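Local coordinates for protein vinylacetyl-CoA Delta-isomerase (Nitrosopumilus maritimus SCM1, PDB 6VJR) that binds FAD, a [4Fe-4S] cluster and iron and probably acts as a 4-hydroxybutyryl-CoA dehydratase with vinylacetyl-CoA delta-isomerase activity, at residues Leu17-Phe22 with Tyr226-Gln231; Phe115-Lys120 with Tyr275-Met280. All coordinates share one frame; numbering follows the deposited sequence. Where two conformers were deposited one is given.

Contact 1 of 2, residues Leu17-Phe22 with Tyr226-Gln231; sequences LKVYLF and YIYGRQ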
ATOM      1  N   LEU A  17     -22.070  17.194  38.338  1.00 21.89           N
ATOM      2  CA  LEU A  17     -20.786  16.500  38.168  1.00 19.86           C
ATOM      3  C   LEU A  17     -19.678  17.532  38.301  1.00 18.94           C
ATOM      4  O   LEU A  17     -19.898  18.663  37.907  1.00 18.71           O
ATOM      5  CB  LEU A  17     -20.750  15.862  36.767  1.00 19.30           C
ATOM      6  CG  LEU A  17     -21.307  14.436  36.616  1.00 21.87           C
ATOM      7  CD1 LEU A  17     -22.710  14.264  37.095  1.00 23.95           C
ATOM      8  CD2 LEU A  17     -21.165  13.910  35.189  1.00 19.77           C
ATOM      9  N   LYS A  18     -18.523  17.125  38.835  1.00 16.85           N
ATOM     10  CA  LYS A  18     -17.348  17.966  38.897  1.00 16.33           C
ATOM     11  C   LYS A  18     -16.579  17.796  37.584  1.00 15.04           C
ATOM     12  O   LYS A  18     -15.945  16.766  37.378  1.00 15.74           O
ATOM     13  CB  LYS A  18     -16.484  17.602  40.108  1.00 16.59           C
ATOM     14  CG  LYS A  18     -15.348  18.557  40.272  1.00 19.85           C
ATOM     15  CD  LYS A  18     -14.374  18.221  41.393  1.00 25.53           C
ATOM     16  CE  LYS A  18     -14.941  18.306  42.738  1.00 26.65           C
ATOM     17  NZ  LYS A  18     -13.972  17.899  43.752  1.00 28.74           N
ATOM     18  N   VAL A  19     -16.664  18.803  36.705  1.00 15.00           N
ATOM     19  CA  VAL A  19     -16.075  18.736  35.371  1.00 15.14           C
ATOM     20  C   VAL A  19     -15.178  19.942  35.143  1.00 14.35           C
ATOM     21  O   VAL A  19     -15.648  21.075  35.177  1.00 14.62           O
ATOM     22  CB  VAL A  19     -17.136  18.672  34.259  1.00 16.04           C
ATOM     23  CG1 VAL A  19     -16.519  18.670  32.871  1.00 16.64           C
ATOM     24  CG2 VAL A  19     -18.079  17.509  34.440  1.00 15.00           C
ATOM     25  N   TYR A  20     -13.906  19.680  34.869  1.00 14.28           N
ATOM     26  CA  TYR A  20     -12.979  20.751  34.527  1.00 14.36           C
ATOM     27  C   TYR A  20     -12.779  20.809  33.017  1.00 13.44           C
ATOM     28  O   TYR A  20     -12.464  19.789  32.417  1.00 14.26           O
ATOM     29  CB  TYR A  20     -11.631  20.551  35.215  1.00 14.62           C
ATOM     30  CG  TYR A  20     -11.719  20.820  36.703  1.00 15.81           C
ATOM     31  CD1 TYR A  20     -11.894  22.103  37.194  1.00 17.29           C
ATOM     32  CD2 TYR A  20     -11.655  19.788  37.607  1.00 17.41           C
ATOM     33  CE1 TYR A  20     -12.008  22.357  38.548  1.00 17.77           C
ATOM     34  CE2 TYR A  20     -11.722  20.039  38.959  1.00 19.18           C
ATOM     35  CZ  TYR A  20     -11.909  21.324  39.441  1.00 18.87           C
ATOM     36  OH  TYR A  20     -12.072  21.603  40.780  1.00 20.88           O
ATOM     37  N   LEU A  21     -12.963  22.013  32.438  1.00 14.55           N
ATOM     38  CA  LEU A  21     -12.674  22.266  31.030  1.00 15.40           C
ATOM     39  C   LEU A  21     -12.086  23.660  30.915  1.00 14.30           C
ATOM     40  O   LEU A  21     -12.719  24.632  31.313  1.00 15.25           O
ATOM     41  CB  LEU A  21     -13.966  22.119  30.221  1.00 15.58           C
ATOM     42  CG  LEU A  21     -13.907  22.526  28.745  1.00 17.95           C
ATOM     43  CD1 LEU A  21     -12.785  21.858  27.986  1.00 18.22           C
ATOM     44  CD2 LEU A  21     -15.234  22.177  28.131  1.00 19.42           C
ATOM     45  N   PHE A  22     -10.851  23.751  30.384  1.00 14.21           N
ATOM     46  CA  PHE A  22     -10.162  25.014  30.233  1.00 16.06           C
ATOM     47  C   PHE A  22     -10.031  25.748  31.564  1.00 16.33           C
ATOM     48  O   PHE A  22     -10.079  26.996  31.611  1.00 17.23           O
ATOM     49  CB  PHE A  22     -10.860  25.915  29.209  1.00 16.67           C
ATOM     50  CG  PHE A  22     -10.904  25.352  27.808  1.00 16.85           C
ATOM     51  CD1 PHE A  22      -9.763  24.833  27.199  1.00 18.82           C
ATOM     52  CD2 PHE A  22     -12.086  25.405  27.077  1.00 17.43           C
ATOM     53  CE1 PHE A  22      -9.823  24.350  25.900  1.00 19.30           C
ATOM     54  CE2 PHE A  22     -12.157  24.876  25.789  1.00 18.23           C
ATOM     55  CZ  PHE A  22     -11.015  24.324  25.222  1.00 19.65           C
ATOM     56  N   TYR A 226     -13.895  14.790  36.698  1.00 12.92           N
ATOM     57  CA  TYR A 226     -13.746  14.650  35.249  1.00 14.31           C
ATOM     58  C   TYR A 226     -12.911  15.801  34.721  1.00 13.18           C
ATOM     59  O   TYR A 226     -13.197  16.966  35.037  1.00 14.01           O
ATOM     60  CB  TYR A 226     -15.097  14.664  34.522  1.00 13.16           C
ATOM     61  CG  TYR A 226     -16.053  13.572  34.942  1.00 13.62           C
ATOM     62  CD1 TYR A 226     -16.920  13.775  36.003  1.00 14.55           C
ATOM     63  CD2 TYR A 226     -16.091  12.343  34.305  1.00 13.67           C
ATOM     64  CE1 TYR A 226     -17.822  12.795  36.402  1.00 14.98           C
ATOM     65  CE2 TYR A 226     -16.989  11.360  34.691  1.00 15.01           C
ATOM     66  CZ  TYR A 226     -17.855  11.579  35.746  1.00 15.68           C
ATOM     67  OH  TYR A 226     -18.708  10.561  36.082  1.00 17.58           O
ATOM     68  N   ILE A 227     -11.881  15.470  33.919  1.00 12.79           N
ATOM     69  CA  ILE A 227     -11.062  16.481  33.277  1.00 13.02           C
ATOM     70  C   ILE A 227     -11.201  16.304  31.764  1.00 12.27           C
ATOM     71  O   ILE A 227     -10.794  15.293  31.227  1.00 13.54           O
ATOM     72  CB  ILE A 227      -9.612  16.467  33.756  1.00 13.36           C
ATOM     73  CG1 ILE A 227      -9.494  16.515  35.289  1.00 14.59           C
ATOM     74  CG2 ILE A 227      -8.896  17.649  33.111  1.00 14.18           C
ATOM     75  CD1 ILE A 227      -8.088  16.371  35.804  1.00 17.04           C
ATOM     76  N   TYR A 228     -11.851  17.271  31.128  1.00 12.83           N
ATOM     77  CA  TYR A 228     -12.262  17.144  29.740  1.00 12.85           C
ATOM     78  C   TYR A 228     -11.041  17.108  28.818  1.00 13.00           C
ATOM     79  O   TYR A 228     -10.102  17.845  29.017  1.00 15.79           O
ATOM     80  CB  TYR A 228     -13.163  18.327  29.379  1.00 14.48           C
ATOM     81  CG  TYR A 228     -14.276  18.012  28.389  1.00 15.95           C
ATOM     82  CD1 TYR A 228     -15.508  17.543  28.842  1.00 18.20           C
ATOM     83  CD2 TYR A 228     -14.119  18.187  27.024  1.00 17.17           C
ATOM     84  CE1 TYR A 228     -16.510  17.189  27.977  1.00 20.28           C
ATOM     85  CE2 TYR A 228     -15.145  17.862  26.145  1.00 19.21           C
ATOM     86  CZ  TYR A 228     -16.344  17.389  26.631  1.00 18.49           C
ATOM     87  OH  TYR A 228     -17.353  17.065  25.777  1.00 21.72           O
ATOM     88  N   GLY A 229     -11.099  16.305  27.755  1.00 13.31           N
ATOM     89  CA  GLY A 229     -10.061  16.327  26.741  1.00 13.93           C
ATOM     90  C   GLY A 229     -10.296  17.400  25.675  1.00 14.13           C
ATOM     91  O   GLY A 229     -11.392  17.626  25.217  1.00 17.00           O
ATOM     92  N   ARG A 230      -9.208  18.021  25.213  1.00 14.00           N
ATOM     93  CA  ARG A 230      -9.282  18.892  24.056  1.00 14.59           C
ATOM     94  C   ARG A 230      -9.492  18.049  22.807  1.00 15.51           C
ATOM     95  O   ARG A 230      -9.239  16.850  22.808  1.00 17.74           O
ATOM     96  CB  ARG A 230      -8.004  19.700  23.885  1.00 14.00           C
ATOM     97  CG  ARG A 230      -7.792  20.781  24.928  1.00 15.12           C
ATOM     98  CD  ARG A 230      -6.904  21.878  24.418  1.00 13.93           C
ATOM     99  NE  ARG A 230      -7.636  22.727  23.472  1.00 14.94           N
ATOM    100  CZ  ARG A 230      -7.384  24.017  23.288  1.00 14.63           C
ATOM    101  NH1 ARG A 230      -6.305  24.592  23.831  1.00 15.12           N
ATOM    102  NH2 ARG A 230      -8.160  24.715  22.474  1.00 14.74           N
ATOM    103  N   GLN A 231      -9.927  18.686  21.738  1.00 14.51           N
ATOM    104  CA  GLN A 231      -9.997  18.076  20.430  1.00 14.71           C
ATOM    105  C   GLN A 231      -9.464  19.108  19.428  1.00 12.91           C
ATOM    106  O   GLN A 231      -9.606  20.324  19.669  1.00 13.71           O
ATOM    107  CB  GLN A 231     -11.414  17.680  20.029  1.00 15.11           C
ATOM    108  CG  GLN A 231     -12.032  16.647  20.950  1.00 16.70           C
ATOM    109  CD  GLN A 231     -13.355  16.131  20.440  1.00 19.37           C
ATOM    110  OE1 GLN A 231     -14.118  16.863  19.806  1.00 19.27           O
ATOM    111  NE2 GLN A 231     -13.620  14.852  20.671  1.00 22.63           N
TER
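Y226 lays its ring against L17 and the carbonyl of K18: its CE1 meets the CD2 methyl of L17 at 3.7 Å, and K18 O sits in the ring plane at the edge, 3.4 Å from CD1 of Y226. The side chains of L17 and Y226 cross obliquely, and CG of Y226 stands beside its own backbone N (chi1 -59°). Its OH bonds to the backbone O of A219. Strand 19-21 joins strand 224-228 as a parallel pair in a mixed beta sheet of the N-terminal family region, with 24-25 on the first and 254-259 on the second. Three bonds define the pairing: Y226 N to K18 O, Y20 N to Y226 O at 2.8 Å, and Y228 N to Y20 O. Each donor lies nearly along the C=O axis, and in the last the N-H...O angle is 175°. V19 pairs with Y226 on one face of the sheet and Y20 with I227 on the other. Farther on, L21 lies alongside Y228, its CD1 3.8 Å from CB of Y228 and its CD2 over one face of the phenol ring. Beyond the strands F22 turns its ring edge onto R230: CE1 stands over the centre of the guanidinium, 3.6 Å from CZ of R230, with the planes 79° apart. R230 has its own charge partners, NE on D234 and NH1 on E239 and D244 of the second subunit. The edge-on ring therefore offers the cation apolar cover rather than a pi face, and the carboxylates probably balance its charge.

Contact 2 of 2, residues Phe115-Lys120 with Tyr275-Met280; sequences FEIDEK and YEFASM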
ATOM      1  N   PHE A 115     -20.452 -14.986  34.781  1.00 18.28           N
ATOM      2  CA  PHE A 115     -20.939 -16.348  34.869  1.00 19.05           C
ATOM      3  C   PHE A 115     -19.792 -17.319  35.150  1.00 18.68           C
ATOM      4  O   PHE A 115     -19.908 -18.208  36.009  1.00 22.75           O
ATOM      5  CB  PHE A 115     -21.701 -16.692  33.585  1.00 20.91           C
ATOM      6  CG  PHE A 115     -22.337 -18.072  33.621  1.00 20.63           C
ATOM      7  CD1 PHE A 115     -21.590 -19.203  33.340  1.00 21.60           C
ATOM      8  CD2 PHE A 115     -23.690 -18.227  33.878  1.00 24.62           C
ATOM      9  CE1 PHE A 115     -22.178 -20.440  33.296  1.00 23.95           C
ATOM     10  CE2 PHE A 115     -24.269 -19.480  33.866  1.00 24.83           C
ATOM     11  CZ  PHE A 115     -23.512 -20.582  33.579  1.00 24.95           C
ATOM     12  N   GLU A 116     -18.670 -17.111  34.441  1.00 17.85           N
ATOM     13  CA  GLU A 116     -17.536 -18.011  34.534  1.00 18.93           C
ATOM     14  C   GLU A 116     -16.766 -17.797  35.832  1.00 18.15           C
ATOM     15  O   GLU A 116     -16.287 -18.774  36.377  1.00 20.06           O
ATOM     16  CB  GLU A 116     -16.669 -17.965  33.284  1.00 20.16           C
ATOM     17  CG  GLU A 116     -17.427 -18.601  32.115  1.00 23.00           C
ATOM     18  CD  GLU A 116     -16.704 -18.717  30.787  1.00 25.24           C
ATOM     19  OE1 GLU A 116     -15.609 -19.322  30.823  1.00 29.03           O
ATOM     20  OE2 GLU A 116     -17.251 -18.274  29.743  1.00 27.01           O
ATOM     21  N   ILE A 117     -16.658 -16.564  36.340  1.00 18.87           N
ATOM     22  CA  ILE A 117     -16.064 -16.356  37.642  1.00 20.13           C
ATOM     23  C   ILE A 117     -16.827 -17.159  38.689  1.00 20.27           C
ATOM     24  O   ILE A 117     -16.211 -17.853  39.496  1.00 23.39           O
ATOM     25  CB  ILE A 117     -16.045 -14.870  38.026  1.00 18.50           C
ATOM     26  CG1 ILE A 117     -15.273 -14.021  37.021  1.00 18.54           C
ATOM     27  CG2 ILE A 117     -15.493 -14.726  39.437  1.00 19.19           C
ATOM     28  CD1 ILE A 117     -15.378 -12.528  37.230  1.00 18.79           C
ATOM     29  N   ASP A 118     -18.169 -17.042  38.673  1.00 20.44           N
ATOM     30  CA  ASP A 118     -19.035 -17.682  39.657  1.00 22.76           C
ATOM     31  C   ASP A 118     -18.926 -19.203  39.587  1.00 23.91           C
ATOM     32  O   ASP A 118     -18.927 -19.874  40.631  1.00 24.62           O
ATOM     33  CB  ASP A 118     -20.483 -17.259  39.490  1.00 21.94           C
ATOM     34  CG  ASP A 118     -20.789 -15.804  39.824  1.00 23.12           C
ATOM     35  OD1 ASP A 118     -19.877 -15.091  40.362  1.00 22.57           O
ATOM     36  OD2 ASP A 118     -21.941 -15.383  39.555  1.00 22.61           O
ATOM     37  N   GLU A 119     -18.855 -19.730  38.362  1.00 23.61           N
ATOM     38  CA  GLU A 119     -18.701 -21.162  38.124  1.00 24.94           C
ATOM     39  C   GLU A 119     -17.478 -21.687  38.877  1.00 25.14           C
ATOM     40  O   GLU A 119     -17.542 -22.743  39.480  1.00 26.93           O
ATOM     41  CB  GLU A 119     -18.697 -21.403  36.613  1.00 30.05           C
ATOM     42  CG  GLU A 119     -18.692 -22.853  36.153  1.00 36.35           C
ATOM     43  CD  GLU A 119     -18.715 -22.893  34.626  1.00 41.41           C
ATOM     44  OE1 GLU A 119     -17.958 -22.129  33.957  1.00 47.17           O
ATOM     45  OE2 GLU A 119     -19.530 -23.664  34.100  1.00 45.64           O
ATOM     46  N   LYS A 120     -16.370 -20.935  38.870  1.00 24.59           N
ATOM     47  CA  LYS A 120     -15.159 -21.375  39.542  1.00 24.80           C
ATOM     48  C   LYS A 120     -15.193 -21.072  41.047  1.00 24.84           C
ATOM     49  O   LYS A 120     -14.774 -21.905  41.850  1.00 27.75           O
ATOM     50  CB  LYS A 120     -13.944 -20.712  38.890  1.00 24.90           C
ATOM     51  CG  LYS A 120     -12.645 -21.104  39.556  1.00 25.68           C
ATOM     52  CD  LYS A 120     -11.413 -20.497  38.925  1.00 28.56           C
ATOM     53  CE  LYS A 120     -10.188 -20.876  39.718  1.00 32.07           C
ATOM     54  NZ  LYS A 120      -9.021 -20.187  39.145  1.00 33.87           N
ATOM     55  N   TYR A 275      -8.196 -12.283  39.875  1.00 18.87           N
ATOM     56  CA  TYR A 275      -7.294 -11.689  38.912  1.00 19.14           C
ATOM     57  C   TYR A 275      -7.157 -12.512  37.639  1.00 18.89           C
ATOM     58  O   TYR A 275      -6.867 -11.945  36.592  1.00 17.65           O
ATOM     59  CB  TYR A 275      -5.922 -11.512  39.569  1.00 20.66           C
ATOM     60  CG  TYR A 275      -5.276 -12.792  40.039  1.00 22.69           C
ATOM     61  CD1 TYR A 275      -4.447 -13.516  39.193  1.00 24.87           C
ATOM     62  CD2 TYR A 275      -5.489 -13.267  41.318  1.00 24.99           C
ATOM     63  CE1 TYR A 275      -3.862 -14.694  39.600  1.00 27.15           C
ATOM     64  CE2 TYR A 275      -4.899 -14.437  41.745  1.00 28.05           C
ATOM     65  CZ  TYR A 275      -4.099 -15.152  40.880  1.00 29.08           C
ATOM     66  OH  TYR A 275      -3.561 -16.295  41.374  1.00 36.94           O
ATOM     67  N   GLU A 276      -7.304 -13.833  37.758  1.00 18.82           N
ATOM     68  CA  GLU A 276      -7.146 -14.718  36.620  1.00 20.79           C
ATOM     69  C   GLU A 276      -8.228 -14.512  35.565  1.00 20.83           C
ATOM     70  O   GLU A 276      -8.066 -15.027  34.457  1.00 23.88           O
ATOM     71  CB  GLU A 276      -7.058 -16.180  37.057  1.00 21.41           C
ATOM     72  CG  GLU A 276      -8.368 -16.789  37.529  1.00 22.26           C
ATOM     73  CD  GLU A 276      -8.823 -16.579  38.971  1.00 24.59           C
ATOM     74  OE1 GLU A 276      -9.588 -17.483  39.402  1.00 27.81           O
ATOM     75  OE2 GLU A 276      -8.457 -15.563  39.648  1.00 27.12           O
ATOM     76  N   PHE A 277      -9.316 -13.778  35.886  1.00 19.48           N
ATOM     77  CA  PHE A 277     -10.376 -13.538  34.916  1.00 18.95           C
ATOM     78  C   PHE A 277     -10.253 -12.179  34.251  1.00 17.92           C
ATOM     79  O   PHE A 277     -11.049 -11.875  33.365  1.00 18.10           O
ATOM     80  CB  PHE A 277     -11.773 -13.694  35.532  1.00 18.97           C
ATOM     81  CG  PHE A 277     -12.122 -15.145  35.788  1.00 18.58           C
ATOM     82  CD1 PHE A 277     -12.751 -15.886  34.801  1.00 20.31           C
ATOM     83  CD2 PHE A 277     -11.830 -15.759  37.007  1.00 20.85           C
ATOM     84  CE1 PHE A 277     -13.102 -17.207  35.039  1.00 20.96           C
ATOM     85  CE2 PHE A 277     -12.170 -17.085  37.234  1.00 21.53           C
ATOM     86  CZ  PHE A 277     -12.788 -17.803  36.250  1.00 21.32           C
ATOM     87  N   ALA A 278      -9.268 -11.379  34.643  1.00 17.85           N
ATOM     88  CA  ALA A 278      -9.093 -10.091  33.986  1.00 17.86           C
ATOM     89  C   ALA A 278      -8.838 -10.249  32.486  1.00 17.52           C
ATOM     90  O   ALA A 278      -9.426  -9.520  31.679  1.00 16.20           O
ATOM     91  CB  ALA A 278      -8.004  -9.264  34.625  1.00 17.75           C
ATOM     92  N   SER A 279      -7.982 -11.203  32.105  0.53 18.69           N
ATOM     93  CA  SER A 279      -7.649 -11.398  30.701  0.53 20.04           C
ATOM     94  C   SER A 279      -8.893 -11.843  29.926  0.53 18.19           C
ATOM     95  O   SER A 279      -9.118 -11.387  28.816  0.53 18.88           O
ATOM     96  CB  SER A 279      -6.497 -12.359  30.537  0.53 22.25           C
ATOM     97  OG  SER A 279      -6.844 -13.619  31.085  0.53 26.41           O
ATOM     98  N   MET A 280      -9.753 -12.668  30.539  1.00 17.96           N
ATOM     99  CA  MET A 280     -10.994 -13.085  29.876  1.00 17.50           C
ATOM    100  C   MET A 280     -11.894 -11.875  29.560  1.00 16.95           C
ATOM    101  O   MET A 280     -12.426 -11.722  28.444  1.00 15.25           O
ATOM    102  CB  MET A 280     -11.765 -14.078  30.742  1.00 20.23           C
ATOM    103  CG  MET A 280     -13.062 -14.515  30.142  1.00 20.28           C
ATOM    104  SD  MET A 280     -14.032 -15.644  31.167  1.00 22.30           S
ATOM    105  CE  MET A 280     -13.018 -17.130  31.144  1.00 23.83           C
TER
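OE1 of E276 is the best-held polar atom, gripped by two donors: NZ of K120 at 2.8 Å, in a salt bridge, and NE2 of H121, the next residue on helix 101-121. The lysine comes from above the carboxylate plane, 39° out of it, and meets the glutamate tip to tip. It gets there fully extended, with CG anti to its backbone N (chi1 179°), whereas E276 starts from the crowded position between its N and carbonyl carbon and bends at chi2. Beside this bridge the F277 ring packs on helix 101-121. CG1 of I117 lies over one face in a CH-pi contact, 3.9 Å from the ring centroid and 3.6 Å from CG of F277. K120 CD reaches the ring edge at F277 CE2, 3.9 Å away, and F277 CZ meets the backbone O of E116 at 3.6 Å. An alanine in place of F277 would remove the ring that I117, K120 and E116 all touch, and would probably loosen the seating of this turn on helix 101-121. M280 crosses E116 at about a right angle; a bend at chi3 carries CE to within 3.4 Å of E116 OE1, while SD lies in the F277 ring plane at its edge. E116 OE2 has a salt bridge to R284. An aromatic centre flanked by ion pairs thus joins helix 101-121, in the N-terminal family region, to the start of helix 278-292, in the C-terminal region of the acyl-CoA dehydrogenase clan, and the doubly held E276 is probably stabilised as a carboxylate.

Contacts 1 and 2 are separate regions of one chain, their centres 34 Å apart and their nearest atoms about 22 Å apart, yet their segments alternate in sequence. Contact 1 joins strands in the beta part and borders the second subunit; no other chain of the assembly touches the segments of contact 2, which seats residues 275-280 against helix 101-121. Each lies some way from the flavin site: the Y226 side chain is about 7 Å from that of FAD-binding Q187 and about 11 Å from a bound FAD, and M280 is about 10 Å from FAD-binding M147, side chain to side chain. Helix 101-121 begins at cluster ligand C101; helix 278-292 carries iron ligand H289, and iron ligand Y293 comes just after its end.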